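Local coordinates for MutT/nudix family protein (Shewanella oneidensis, PDB 3GZ5) that regulates transcription of NAD-metabolism genes in response to ADP-ribose, probably by coupling a Nudix domain to a DNA-binding winged helix-turn-helix domain, at residues E88-V93 against T106-A111; V25-F30 against Q70-K75; E178-H183 against K194-R199. One frame throughout, in Å; residues are numbered along the deposited sequence.

Contact 1: residues E88-V93 against T106-A111; sequences EQLCTV and TVCYTA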
ATOM      1  N   GLU B  88       4.507  -7.806  -4.191  1.00 38.47           N
ATOM      2  CA  GLU B  88       4.114  -6.833  -3.197  1.00 38.80           C
ATOM      3  C   GLU B  88       2.605  -6.675  -3.240  1.00 38.82           C
ATOM      4  O   GLU B  88       2.003  -6.578  -4.325  1.00 37.51           O
ATOM      5  CB  GLU B  88       4.770  -5.469  -3.509  1.00 39.79           C
ATOM      6  CG  GLU B  88       4.339  -4.339  -2.562  1.00 44.33           C
ATOM      7  CD  GLU B  88       4.831  -2.964  -2.999  1.00 51.58           C
ATOM      8  OE1 GLU B  88       5.268  -2.177  -2.127  1.00 55.00           O
ATOM      9  OE2 GLU B  88       4.762  -2.656  -4.213  1.00 55.15           O
ATOM     10  N   GLN B  89       1.987  -6.623  -2.067  1.00 38.42           N
ATOM     11  CA  GLN B  89       0.559  -6.375  -1.974  1.00 38.85           C
ATOM     12  C   GLN B  89       0.200  -5.005  -2.566  1.00 39.18           C
ATOM     13  O   GLN B  89       0.838  -3.989  -2.255  1.00 40.35           O
ATOM     14  CB  GLN B  89       0.131  -6.465  -0.502  1.00 39.36           C
ATOM     15  CG  GLN B  89      -1.252  -7.026  -0.265  1.00 39.37           C
ATOM     16  CD  GLN B  89      -1.569  -7.163   1.208  1.00 40.73           C
ATOM     17  OE1 GLN B  89      -1.443  -8.250   1.795  1.00 43.23           O
ATOM     18  NE2 GLN B  89      -1.988  -6.079   1.807  1.00 38.00           N
ATOM     19  N   LEU B  90      -0.801  -4.981  -3.440  1.00 38.85           N
ATOM     20  CA  LEU B  90      -1.309  -3.761  -4.045  1.00 37.70           C
ATOM     21  C   LEU B  90      -2.428  -3.105  -3.204  1.00 38.18           C
ATOM     22  O   LEU B  90      -2.318  -1.966  -2.744  1.00 37.19           O
ATOM     23  CB  LEU B  90      -1.815  -4.070  -5.463  1.00 37.66           C
ATOM     24  CG  LEU B  90      -2.351  -2.896  -6.298  1.00 39.06           C
ATOM     25  CD1 LEU B  90      -1.280  -1.833  -6.543  1.00 36.85           C
ATOM     26  CD2 LEU B  90      -3.016  -3.347  -7.619  1.00 38.67           C
ATOM     27  N   CYS B  91      -3.520  -3.844  -3.022  1.00 37.55           N
ATOM     28  CA  CYS B  91      -4.706  -3.317  -2.404  1.00 37.63           C
ATOM     29  C   CYS B  91      -5.637  -4.501  -2.108  1.00 36.61           C
ATOM     30  O   CYS B  91      -5.415  -5.624  -2.590  1.00 36.37           O
ATOM     31  CB  CYS B  91      -5.393  -2.283  -3.316  1.00 37.32           C
ATOM     32  SG  CYS B  91      -5.940  -2.994  -4.888  1.00 44.42           S
ATOM     33  N   THR B  92      -6.631  -4.250  -1.263  1.00 35.30           N
ATOM     34  CA  THR B  92      -7.674  -5.219  -0.952  1.00 35.20           C
ATOM     35  C   THR B  92      -8.948  -4.519  -1.353  1.00 35.38           C
ATOM     36  O   THR B  92      -9.222  -3.421  -0.886  1.00 34.06           O
ATOM     37  CB  THR B  92      -7.658  -5.595   0.552  1.00 35.18           C
ATOM     38  OG1 THR B  92      -6.454  -6.324   0.809  1.00 37.61           O
ATOM     39  CG2 THR B  92      -8.842  -6.470   0.944  1.00 32.82           C
ATOM     40  N   VAL B  93      -9.687  -5.116  -2.277  1.00 36.59           N
ATOM     41  CA  VAL B  93     -10.989  -4.559  -2.647  1.00 37.67           C
ATOM     42  C   VAL B  93     -12.104  -5.440  -2.085  1.00 37.84           C
ATOM     43  O   VAL B  93     -12.054  -6.677  -2.194  1.00 36.84           O
ATOM     44  CB  VAL B  93     -11.125  -4.379  -4.173  1.00 38.29           C
ATOM     45  CG1 VAL B  93     -12.492  -3.813  -4.519  1.00 39.47           C
ATOM     46  CG2 VAL B  93     -10.066  -3.382  -4.669  1.00 40.23           C
ATOM     47  N   THR B 106     -11.210  -9.218  -2.284  1.00 39.26           N
ATOM     48  CA  THR B 106     -10.045  -9.722  -2.975  1.00 40.19           C
ATOM     49  C   THR B 106      -8.766  -8.983  -2.526  1.00 38.89           C
ATOM     50  O   THR B 106      -8.684  -7.751  -2.570  1.00 38.59           O
ATOM     51  CB  THR B 106     -10.214  -9.694  -4.548  1.00 40.51           C
ATOM     52  OG1 THR B 106      -9.450 -10.765  -5.132  1.00 44.94           O
ATOM     53  CG2 THR B 106      -9.693  -8.424  -5.113  1.00 42.17           C
ATOM     54  N   VAL B 107      -7.782  -9.754  -2.083  1.00 38.10           N
ATOM     55  CA  VAL B 107      -6.483  -9.202  -1.742  1.00 37.01           C
ATOM     56  C   VAL B 107      -5.596  -9.265  -3.000  1.00 37.22           C
ATOM     57  O   VAL B 107      -5.263 -10.355  -3.501  1.00 37.31           O
ATOM     58  CB  VAL B 107      -5.858  -9.938  -0.545  1.00 37.05           C
ATOM     59  CG1 VAL B 107      -4.566  -9.244  -0.114  1.00 34.34           C
ATOM     60  CG2 VAL B 107      -6.886 -10.048   0.627  1.00 36.02           C
ATOM     61  N   CYS B 108      -5.275  -8.091  -3.533  1.00 37.44           N
ATOM     62  CA  CYS B 108      -4.559  -7.972  -4.799  1.00 37.54           C
ATOM     63  C   CYS B 108      -3.105  -7.652  -4.597  1.00 37.90           C
ATOM     64  O   CYS B 108      -2.770  -6.793  -3.787  1.00 38.19           O
ATOM     65  CB  CYS B 108      -5.192  -6.917  -5.732  1.00 37.62           C
ATOM     66  SG  CYS B 108      -4.590  -7.135  -7.478  1.00 40.57           S
ATOM     67  N   TYR B 109      -2.257  -8.371  -5.337  1.00 38.49           N
ATOM     68  CA  TYR B 109      -0.806  -8.242  -5.334  1.00 38.34           C
ATOM     69  C   TYR B 109      -0.333  -7.764  -6.704  1.00 39.26           C
ATOM     70  O   TYR B 109      -1.032  -8.001  -7.715  1.00 38.03           O
ATOM     71  CB  TYR B 109      -0.148  -9.603  -5.048  1.00 38.51           C
ATOM     72  CG  TYR B 109      -0.252 -10.023  -3.591  1.00 37.54           C
ATOM     73  CD1 TYR B 109       0.834  -9.871  -2.731  1.00 37.49           C
ATOM     74  CD2 TYR B 109      -1.433 -10.527  -3.076  1.00 36.91           C
ATOM     75  CE1 TYR B 109       0.751 -10.227  -1.388  1.00 38.11           C
ATOM     76  CE2 TYR B 109      -1.541 -10.875  -1.720  1.00 38.52           C
ATOM     77  CZ  TYR B 109      -0.444 -10.729  -0.894  1.00 38.45           C
ATOM     78  OH  TYR B 109      -0.532 -11.064   0.438  1.00 42.55           O
ATOM     79  N   THR B 110       0.821  -7.073  -6.714  1.00 38.42           N
ATOM     80  CA  THR B 110       1.602  -6.846  -7.930  1.00 39.64           C
ATOM     81  C   THR B 110       2.814  -7.751  -7.920  1.00 38.87           C
ATOM     82  O   THR B 110       3.457  -7.932  -6.881  1.00 38.17           O
ATOM     83  CB  THR B 110       2.143  -5.389  -8.084  1.00 40.30           C
ATOM     84  OG1 THR B 110       1.074  -4.462  -7.953  1.00 42.30           O
ATOM     85  CG2 THR B 110       2.744  -5.200  -9.504  1.00 41.68           C
ATOM     86  N   ALA B 111       3.132  -8.317  -9.075  1.00 38.27           N
ATOM     87  CA  ALA B 111       4.347  -9.072  -9.196  1.00 38.70           C
ATOM     88  C   ALA B 111       5.123  -8.749 -10.473  1.00 38.73           C
ATOM     89  O   ALA B 111       4.561  -8.238 -11.457  1.00 38.75           O
ATOM     90  CB  ALA B 111       4.058 -10.613  -9.069  1.00 39.14           C
TER
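A classic beta bulge marks the antiparallel hairpin of the Nudix domain, where Leu90 and Cys91 on strand 86-95 both face Cys108 on strand 104-112. The extra residue is absorbed at one acceptor: Cys108 O takes Leu90 N at 2.7 Å and Cys91 N at 3.1 Å, each donor tilted from the carbonyl plane. A psi of -61° at Leu90 departs from extended values and turns the chain so that the successive N-H groups of Leu90 and Cys91 reach the same oxygen. Register thus slips by one, from Gln89 beside Tyr109 to Cys91 beside Cys108, while Glu88 with Thr110 and Val93 with Thr106 form regular hydrogen-bonded pairs on either side of it.

At the non-hydrogen-bonded pair of Gln89 and Tyr109, Gln89 lays CG over one face of the Tyr109 ring, 4.0 Å from the centroid of that ring and offset toward its rim, a CH-pi contact. The ring also packs on Val25 and Val72. An alanine at Tyr109 would probably leave Gln89 CG without its aromatic face and open a gap beside these two valines. Thr92 continues into the dimer, its OG1 hydrogen-bonded to Thr92 OG1 of the second subunit. Within the hairpin, Thr92 and Val107 lie side by side, Thr92 OG1 3.6 Å from Val107 CG1.

Contact 2: residues V25-F30 against Q70-K75; sequences VDAVLF and QTVLRK
Strand 25-30 and helix 70-75 cross at -59°, with their axes 8.1 Å apart at closest approach, and the backbones come nearest at Val25 and Val72, whose CA atoms are 6.2 Å apart. No hydrogen bond joins the two segments; the interface is made by branched and short apolar groups. Val25 divides its two methyls between successive helix residues. Val25 CG1, anti to the backbone N (chi1 -176°), reaches Val72 CB at 3.6 Å, the two side chains crossing at about a right angle. Val25 CG2 meets Thr71 CG2 at 3.7 Å on a slanting approach. Threonine thus offers its methyl to the sheet, while Thr71 OG1 bonds Ser67 O, just before the helix begins.

On the helix side Val72 presents CG2, anti to the backbone N, to the strand: Val72 CG2 touches Ala27 CB at 3.6 Å and lies 3.9 Å from Asp26 O. Ala27 meets Val72 through its single methyl. The residues that touch, Val25, Asp26, Ala27, Thr71 and Val72, are all buried, which places the seam in the interior of the domain. Leu76, one turn further along the helix, continues it over Ala27 and Leu29. Asp26, Val28 and Phe30 serve the other face: Asp26 OD1 bonds Thr106 OG1, and Val28 and Phe30 pack against helix 145-162. A sheet with helix 68-80 on one face and helix 145-162 on the other is the alpha/beta/alpha sandwich of the Nudix fold, and helix 68-80 occupies the place of the Nudix-box helix.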
ATOM      1  N   VAL B  25      -7.457 -14.203  -3.372  1.00 41.49           N
ATOM      2  CA  VAL B  25      -6.223 -13.462  -3.513  1.00 43.19           C
ATOM      3  C   VAL B  25      -5.991 -13.403  -5.032  1.00 43.39           C
ATOM      4  O   VAL B  25      -6.295 -14.371  -5.703  1.00 44.39           O
ATOM      5  CB  VAL B  25      -5.054 -14.165  -2.707  1.00 43.22           C
ATOM      6  CG1 VAL B  25      -3.792 -13.367  -2.766  1.00 45.14           C
ATOM      7  CG2 VAL B  25      -5.435 -14.328  -1.239  1.00 42.11           C
ATOM      8  N   ASP B  26      -5.528 -12.267  -5.570  1.00 43.13           N
ATOM      9  CA  ASP B  26      -5.214 -12.126  -7.006  1.00 42.79           C
ATOM     10  C   ASP B  26      -3.855 -11.460  -7.165  1.00 42.16           C
ATOM     11  O   ASP B  26      -3.359 -10.831  -6.254  1.00 41.79           O
ATOM     12  CB  ASP B  26      -6.256 -11.262  -7.751  1.00 43.36           C
ATOM     13  CG  ASP B  26      -7.590 -11.983  -7.956  1.00 46.73           C
ATOM     14  OD1 ASP B  26      -8.645 -11.351  -7.865  1.00 47.64           O
ATOM     15  OD2 ASP B  26      -7.591 -13.205  -8.184  1.00 54.13           O
ATOM     16  N   ALA B  27      -3.290 -11.572  -8.355  1.00 41.49           N
ATOM     17  CA  ALA B  27      -2.000 -10.993  -8.688  1.00 40.49           C
ATOM     18  C   ALA B  27      -2.027 -10.474 -10.112  1.00 40.31           C
ATOM     19  O   ALA B  27      -2.451 -11.187 -11.039  1.00 39.56           O
ATOM     20  CB  ALA B  27      -0.918 -12.023  -8.556  1.00 39.81           C
ATOM     21  N   VAL B  28      -1.601  -9.218 -10.256  1.00 40.18           N
ATOM     22  CA  VAL B  28      -1.189  -8.646 -11.532  1.00 39.59           C
ATOM     23  C   VAL B  28       0.324  -8.869 -11.682  1.00 40.19           C
ATOM     24  O   VAL B  28       1.143  -8.187 -11.054  1.00 40.11           O
ATOM     25  CB  VAL B  28      -1.559  -7.158 -11.650  1.00 40.02           C
ATOM     26  CG1 VAL B  28      -1.343  -6.682 -13.063  1.00 39.60           C
ATOM     27  CG2 VAL B  28      -3.037  -6.926 -11.249  1.00 38.04           C
ATOM     28  N   LEU B  29       0.681  -9.872 -12.477  1.00 39.78           N
ATOM     29  CA  LEU B  29       2.056 -10.197 -12.741  1.00 39.81           C
ATOM     30  C   LEU B  29       2.437  -9.595 -14.087  1.00 41.05           C
ATOM     31  O   LEU B  29       1.832  -9.940 -15.112  1.00 41.97           O
ATOM     32  CB  LEU B  29       2.221 -11.707 -12.768  1.00 39.06           C
ATOM     33  CG  LEU B  29       3.503 -12.337 -13.330  1.00 40.01           C
ATOM     34  CD1 LEU B  29       4.713 -12.066 -12.448  1.00 39.27           C
ATOM     35  CD2 LEU B  29       3.290 -13.856 -13.505  1.00 38.80           C
ATOM     36  N   PHE B  30       3.428  -8.699 -14.069  1.00 41.15           N
ATOM     37  CA  PHE B  30       3.961  -8.051 -15.272  1.00 41.21           C
ATOM     38  C   PHE B  30       5.307  -8.619 -15.629  1.00 41.98           C
ATOM     39  O   PHE B  30       6.099  -9.009 -14.771  1.00 40.06           O
ATOM     40  CB  PHE B  30       4.202  -6.547 -15.056  1.00 41.01           C
ATOM     41  CG  PHE B  30       2.984  -5.757 -14.799  1.00 40.94           C
ATOM     42  CD1 PHE B  30       2.231  -5.265 -15.842  1.00 42.22           C
ATOM     43  CD2 PHE B  30       2.611  -5.453 -13.515  1.00 43.21           C
ATOM     44  CE1 PHE B  30       1.094  -4.495 -15.608  1.00 42.00           C
ATOM     45  CE2 PHE B  30       1.475  -4.698 -13.271  1.00 44.40           C
ATOM     46  CZ  PHE B  30       0.717  -4.217 -14.331  1.00 43.14           C
ATOM     47  N   GLN B  70       2.014 -16.763   0.709  1.00 40.52           N
ATOM     48  CA  GLN B  70       2.098 -18.157   0.241  1.00 40.12           C
ATOM     49  C   GLN B  70       0.906 -18.482  -0.671  1.00 40.06           C
ATOM     50  O   GLN B  70       1.053 -19.108  -1.701  1.00 40.45           O
ATOM     51  CB  GLN B  70       2.221 -19.117   1.417  1.00 40.29           C
ATOM     52  CG  GLN B  70       3.525 -18.900   2.190  1.00 38.92           C
ATOM     53  CD  GLN B  70       3.877 -19.992   3.211  1.00 41.07           C
ATOM     54  OE1 GLN B  70       4.940 -19.934   3.859  1.00 40.91           O
ATOM     55  NE2 GLN B  70       3.003 -20.973   3.366  1.00 41.51           N
ATOM     56  N   THR B  71      -0.277 -17.993  -0.323  1.00 39.74           N
ATOM     57  CA  THR B  71      -1.426 -18.143  -1.199  1.00 39.95           C
ATOM     58  C   THR B  71      -1.167 -17.597  -2.622  1.00 39.69           C
ATOM     59  O   THR B  71      -1.335 -18.321  -3.588  1.00 39.75           O
ATOM     60  CB  THR B  71      -2.673 -17.508  -0.587  1.00 40.14           C
ATOM     61  OG1 THR B  71      -2.904 -18.102   0.711  1.00 41.81           O
ATOM     62  CG2 THR B  71      -3.884 -17.725  -1.517  1.00 38.58           C
ATOM     63  N   VAL B  72      -0.724 -16.348  -2.734  1.00 39.45           N
ATOM     64  CA  VAL B  72      -0.519 -15.734  -4.045  1.00 39.57           C
ATOM     65  C   VAL B  72       0.666 -16.326  -4.836  1.00 39.81           C
ATOM     66  O   VAL B  72       0.623 -16.369  -6.057  1.00 40.51           O
ATOM     67  CB  VAL B  72      -0.467 -14.161  -3.964  1.00 39.57           C
ATOM     68  CG1 VAL B  72       0.850 -13.653  -3.353  1.00 35.38           C
ATOM     69  CG2 VAL B  72      -0.753 -13.540  -5.347  1.00 39.74           C
ATOM     70  N   LEU B  73       1.689 -16.814  -4.146  1.00 40.28           N
ATOM     71  CA  LEU B  73       2.847 -17.428  -4.804  1.00 41.16           C
ATOM     72  C   LEU B  73       2.504 -18.812  -5.363  1.00 41.82           C
ATOM     73  O   LEU B  73       2.976 -19.195  -6.453  1.00 40.66           O
ATOM     74  CB  LEU B  73       4.042 -17.530  -3.847  1.00 41.32           C
ATOM     75  CG  LEU B  73       4.679 -16.220  -3.365  1.00 41.61           C
ATOM     76  CD1 LEU B  73       5.755 -16.476  -2.328  1.00 42.53           C
ATOM     77  CD2 LEU B  73       5.231 -15.405  -4.529  1.00 44.37           C
ATOM     78  N   ARG B  74       1.688 -19.551  -4.599  1.00 42.30           N
ATOM     79  CA  ARG B  74       1.112 -20.797  -5.080  1.00 42.13           C
ATOM     80  C   ARG B  74       0.247 -20.545  -6.299  1.00 42.66           C
ATOM     81  O   ARG B  74       0.433 -21.208  -7.297  1.00 42.51           O
ATOM     82  CB  ARG B  74       0.305 -21.531  -3.997  1.00 42.33           C
ATOM     83  CG  ARG B  74      -0.362 -22.807  -4.535  1.00 40.46           C
ATOM     84  CD  ARG B  74      -1.218 -23.552  -3.531  1.00 41.62           C
ATOM     85  NE  ARG B  74      -2.133 -22.716  -2.764  1.00 42.51           N
ATOM     86  CZ  ARG B  74      -3.386 -22.420  -3.111  1.00 43.74           C
ATOM     87  NH1 ARG B  74      -4.122 -21.677  -2.302  1.00 44.04           N
ATOM     88  NH2 ARG B  74      -3.899 -22.833  -4.261  1.00 44.57           N
ATOM     89  N   LYS B  75      -0.681 -19.581  -6.243  1.00 43.45           N
ATOM     90  CA  LYS B  75      -1.542 -19.330  -7.416  1.00 44.41           C
ATOM     91  C   LYS B  75      -0.724 -18.951  -8.639  1.00 44.83           C
ATOM     92  O   LYS B  75      -1.107 -19.279  -9.749  1.00 45.35           O
ATOM     93  CB  LYS B  75      -2.621 -18.254  -7.185  1.00 44.53           C
ATOM     94  CG  LYS B  75      -3.563 -18.436  -6.004  1.00 45.75           C
ATOM     95  CD  LYS B  75      -4.283 -19.811  -5.940  1.00 48.96           C
ATOM     96  CE  LYS B  75      -5.282 -20.061  -7.063  1.00 50.26           C
ATOM     97  NZ  LYS B  75      -5.797 -21.463  -6.989  1.00 50.99           N
TER

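Contact 3: residues E178-H183 against K194-R199; sequences ELQHVH and KSFRRR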
ATOM      1  N   GLU B 178      18.904  -1.376 -21.012  1.00 46.58           N
ATOM      2  CA  GLU B 178      17.680  -2.175 -20.824  1.00 47.21           C
ATOM      3  C   GLU B 178      16.843  -1.664 -19.646  1.00 46.78           C
ATOM      4  O   GLU B 178      15.623  -1.505 -19.757  1.00 46.77           O
ATOM      5  CB  GLU B 178      18.021  -3.640 -20.558  1.00 47.85           C
ATOM      6  CG  GLU B 178      18.570  -4.416 -21.737  1.00 51.21           C
ATOM      7  CD  GLU B 178      18.911  -5.852 -21.348  1.00 56.33           C
ATOM      8  OE1 GLU B 178      19.713  -6.498 -22.062  1.00 59.07           O
ATOM      9  OE2 GLU B 178      18.370  -6.334 -20.328  1.00 57.71           O
ATOM     10  N   LEU B 179      17.515  -1.428 -18.522  1.00 46.07           N
ATOM     11  CA  LEU B 179      16.873  -1.000 -17.303  1.00 45.78           C
ATOM     12  C   LEU B 179      16.257   0.374 -17.505  1.00 46.19           C
ATOM     13  O   LEU B 179      15.115   0.621 -17.123  1.00 45.85           O
ATOM     14  CB  LEU B 179      17.895  -0.957 -16.172  1.00 45.12           C
ATOM     15  CG  LEU B 179      17.351  -0.546 -14.809  1.00 45.47           C
ATOM     16  CD1 LEU B 179      16.268  -1.524 -14.302  1.00 44.71           C
ATOM     17  CD2 LEU B 179      18.490  -0.357 -13.781  1.00 45.10           C
ATOM     18  N   GLN B 180      17.027   1.278 -18.111  1.00 47.12           N
ATOM     19  CA  GLN B 180      16.534   2.606 -18.440  1.00 47.51           C
ATOM     20  C   GLN B 180      15.285   2.529 -19.311  1.00 47.30           C
ATOM     21  O   GLN B 180      14.307   3.222 -19.057  1.00 47.18           O
ATOM     22  CB  GLN B 180      17.622   3.427 -19.147  1.00 48.12           C
ATOM     23  CG  GLN B 180      17.165   4.828 -19.480  1.00 49.40           C
ATOM     24  CD  GLN B 180      18.276   5.684 -20.036  1.00 53.42           C
ATOM     25  OE1 GLN B 180      19.436   5.556 -19.630  1.00 56.64           O
ATOM     26  NE2 GLN B 180      17.930   6.577 -20.948  1.00 50.24           N
ATOM     27  N   HIS B 181      15.314   1.682 -20.331  1.00 47.69           N
ATOM     28  CA  HIS B 181      14.174   1.565 -21.224  1.00 49.41           C
ATOM     29  C   HIS B 181      12.889   1.067 -20.546  1.00 49.54           C
ATOM     30  O   HIS B 181      11.806   1.605 -20.799  1.00 50.40           O
ATOM     31  CB  HIS B 181      14.491   0.750 -22.472  1.00 49.75           C
ATOM     32  CG  HIS B 181      13.415   0.836 -23.512  1.00 53.90           C
ATOM     33  ND1 HIS B 181      13.002   2.037 -24.061  1.00 56.66           N
ATOM     34  CD2 HIS B 181      12.635  -0.118 -24.072  1.00 55.76           C
ATOM     35  CE1 HIS B 181      12.026   1.815 -24.924  1.00 55.87           C
ATOM     36  NE2 HIS B 181      11.783   0.515 -24.950  1.00 56.82           N
ATOM     37  N   VAL B 182      12.996   0.059 -19.678  1.00 49.44           N
ATOM     38  CA  VAL B 182      11.819  -0.382 -18.912  1.00 48.92           C
ATOM     39  C   VAL B 182      11.245   0.762 -18.091  1.00 48.04           C
ATOM     40  O   VAL B 182      10.025   0.891 -18.020  1.00 48.84           O
ATOM     41  CB  VAL B 182      12.079  -1.579 -17.951  1.00 48.31           C
ATOM     42  CG1 VAL B 182      10.741  -2.093 -17.436  1.00 49.52           C
ATOM     43  CG2 VAL B 182      12.781  -2.700 -18.655  1.00 48.74           C
ATOM     44  N   HIS B 183      12.104   1.558 -17.453  1.00 47.18           N
ATOM     45  CA  HIS B 183      11.633   2.716 -16.674  1.00 47.84           C
ATOM     46  C   HIS B 183      10.929   3.763 -17.584  1.00 48.06           C
ATOM     47  O   HIS B 183       9.891   4.330 -17.211  1.00 48.06           O
ATOM     48  CB  HIS B 183      12.780   3.391 -15.900  1.00 47.35           C
ATOM     49  CG  HIS B 183      13.245   2.640 -14.681  1.00 47.16           C
ATOM     50  ND1 HIS B 183      13.129   3.145 -13.405  1.00 44.73           N
ATOM     51  CD2 HIS B 183      13.874   1.447 -14.551  1.00 47.17           C
ATOM     52  CE1 HIS B 183      13.647   2.294 -12.538  1.00 44.75           C
ATOM     53  NE2 HIS B 183      14.108   1.253 -13.207  1.00 46.31           N
ATOM     54  N   LYS B 194      21.998  10.112 -18.195  1.00 66.63           N
ATOM     55  CA  LYS B 194      23.190  10.376 -17.389  1.00 66.05           C
ATOM     56  C   LYS B 194      22.826  10.694 -15.942  1.00 65.45           C
ATOM     57  O   LYS B 194      23.593  10.385 -15.019  1.00 64.60           O
ATOM     58  CB  LYS B 194      23.993  11.513 -18.035  1.00 66.51           C
ATOM     59  CG  LYS B 194      25.030  12.190 -17.143  1.00 67.91           C
ATOM     60  CD  LYS B 194      26.440  11.680 -17.420  1.00 70.38           C
ATOM     61  CE  LYS B 194      27.474  12.787 -17.217  1.00 70.66           C
ATOM     62  NZ  LYS B 194      27.464  13.335 -15.823  1.00 71.31           N
ATOM     63  N   SER B 195      21.664  11.321 -15.750  1.00 64.73           N
ATOM     64  CA  SER B 195      21.079  11.453 -14.420  1.00 64.72           C
ATOM     65  C   SER B 195      20.756  10.048 -13.861  1.00 64.02           C
ATOM     66  O   SER B 195      21.096   9.728 -12.721  1.00 63.72           O
ATOM     67  CB  SER B 195      19.800  12.301 -14.456  1.00 64.84           C
ATOM     68  OG  SER B 195      20.007  13.550 -15.089  1.00 66.78           O
ATOM     69  N   PHE B 196      20.104   9.230 -14.690  1.00 63.37           N
ATOM     70  CA  PHE B 196      19.698   7.873 -14.320  1.00 63.00           C
ATOM     71  C   PHE B 196      20.878   7.026 -13.851  1.00 62.97           C
ATOM     72  O   PHE B 196      20.848   6.506 -12.737  1.00 62.50           O
ATOM     73  CB  PHE B 196      18.971   7.187 -15.485  1.00 62.68           C
ATOM     74  CG  PHE B 196      18.354   5.858 -15.123  1.00 61.32           C
ATOM     75  CD1 PHE B 196      17.325   5.780 -14.170  1.00 59.09           C
ATOM     76  CD2 PHE B 196      18.788   4.681 -15.740  1.00 59.93           C
ATOM     77  CE1 PHE B 196      16.740   4.547 -13.839  1.00 57.55           C
ATOM     78  CE2 PHE B 196      18.205   3.442 -15.415  1.00 60.00           C
ATOM     79  CZ  PHE B 196      17.180   3.382 -14.460  1.00 57.64           C
ATOM     80  N   ARG B 197      21.903   6.914 -14.703  1.00 63.37           N
ATOM     81  CA  ARG B 197      23.191   6.285 -14.359  1.00 63.99           C
ATOM     82  C   ARG B 197      23.818   6.796 -13.069  1.00 64.18           C
ATOM     83  O   ARG B 197      24.250   5.999 -12.235  1.00 64.33           O
ATOM     84  CB  ARG B 197      24.181   6.403 -15.508  1.00 64.24           C
ATOM     85  CG  ARG B 197      24.070   5.274 -16.495  1.00 65.47           C
ATOM     86  CD  ARG B 197      24.605   5.661 -17.849  1.00 69.86           C
ATOM     87  NE  ARG B 197      24.354   4.630 -18.857  1.00 73.12           N
ATOM     88  CZ  ARG B 197      23.211   4.476 -19.528  1.00 75.83           C
ATOM     89  NH1 ARG B 197      22.167   5.280 -19.301  1.00 76.52           N
ATOM     90  NH2 ARG B 197      23.102   3.499 -20.424  1.00 76.70           N
ATOM     91  N   ARG B 198      23.850   8.114 -12.902  1.00 64.76           N
ATOM     92  CA  ARG B 198      24.269   8.737 -11.634  1.00 65.81           C
ATOM     93  C   ARG B 198      23.464   8.219 -10.417  1.00 65.80           C
ATOM     94  O   ARG B 198      24.044   7.858  -9.393  1.00 65.21           O
ATOM     95  CB  ARG B 198      24.199  10.276 -11.752  1.00 65.92           C
ATOM     96  CG  ARG B 198      24.264  11.083 -10.435  1.00 68.39           C
ATOM     97  CD  ARG B 198      24.798  12.544 -10.618  1.00 71.09           C
ATOM     98  NE  ARG B 198      24.191  13.255 -11.753  1.00 72.43           N
ATOM     99  CZ  ARG B 198      24.713  13.306 -12.985  1.00 72.84           C
ATOM    100  NH1 ARG B 198      24.077  13.969 -13.954  1.00 70.83           N
ATOM    101  NH2 ARG B 198      25.865  12.683 -13.255  1.00 73.08           N
ATOM    102  N   ARG B 199      22.137   8.189 -10.532  1.00 66.28           N
ATOM    103  CA  ARG B 199      21.289   7.677  -9.437  1.00 66.29           C
ATOM    104  C   ARG B 199      21.491   6.172  -9.186  1.00 65.57           C
ATOM    105  O   ARG B 199      21.614   5.744  -8.034  1.00 65.15           O
ATOM    106  CB  ARG B 199      19.812   8.040  -9.651  1.00 66.70           C
ATOM    107  CG  ARG B 199      19.356   9.302  -8.869  1.00 68.57           C
ATOM    108  CD  ARG B 199      18.054   9.921  -9.424  1.00 71.28           C
ATOM    109  NE  ARG B 199      16.831   9.385  -8.805  1.00 73.44           N
ATOM    110  CZ  ARG B 199      16.179   8.293  -9.219  1.00 74.61           C
ATOM    111  NH1 ARG B 199      16.617   7.586 -10.261  1.00 74.47           N
ATOM    112  NH2 ARG B 199      15.082   7.902  -8.588  1.00 75.12           N
TER
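Arg197 NH1 is gripped by two carbonyl oxygens, Gln180 OE1 across the contact at 2.8 Å and Gly193 O near the start of its own helix. Gln180 OE1 lies close to the guanidinium plane and receives the donor nearly along the C=O axis, although the N-H...O angle is bent to 139°. The amide and guanidinium planes stand 82° apart. Gln180 NE2 in turn bonds Glu184 OE1, which helps to fix the rotation of the amide.

Beside this polar link, Phe196 carries the apolar part of the contact. Its chi1 of -172° sets CG anti to the backbone N; from there the ring extends to helix 176-187, with Phe196 CE2 3.6 Å from Gln180 CA. Its CZ sits over the centre of the His183 ring in an edge-to-face pair, with the centroids 5.0 Å apart, and Leu179 CG meets the ring at its edge, 3.9 Å from Phe196 CZ. Ala160 O engages His183 ND1 and so helps to anchor the imidazole. Helices 176-187 and 193-203, followed by strands 206-213 and 220-225, make the helix-turn-helix and wing of a winged helix domain, in which 193-203 is probably the recognition helix.

Along the chain the three contacts overlap in no interval: contact 2 closes before contact 1 opens, and contact 3 comes last. Contacts 1 and 2 are neighbours, their centres about 9 Å apart, because strands 22-33 and 104-112 run side by side in parallel within one Nudix sheet; helix 68-80 leads on to strand 86-95. Contact 3 lies in the DNA-binding winged helix domain on the opposite side of the chain's centre, about 27 Å and 29 Å from the centres of contacts 1 and 2, and touches neither. The chain thus separates a Nudix core, probably the ADP-ribose-sensing part, from its DNA-binding module, yet helix 176-187 meets strand 22-33 at Tyr32, a direct point of contact between the two.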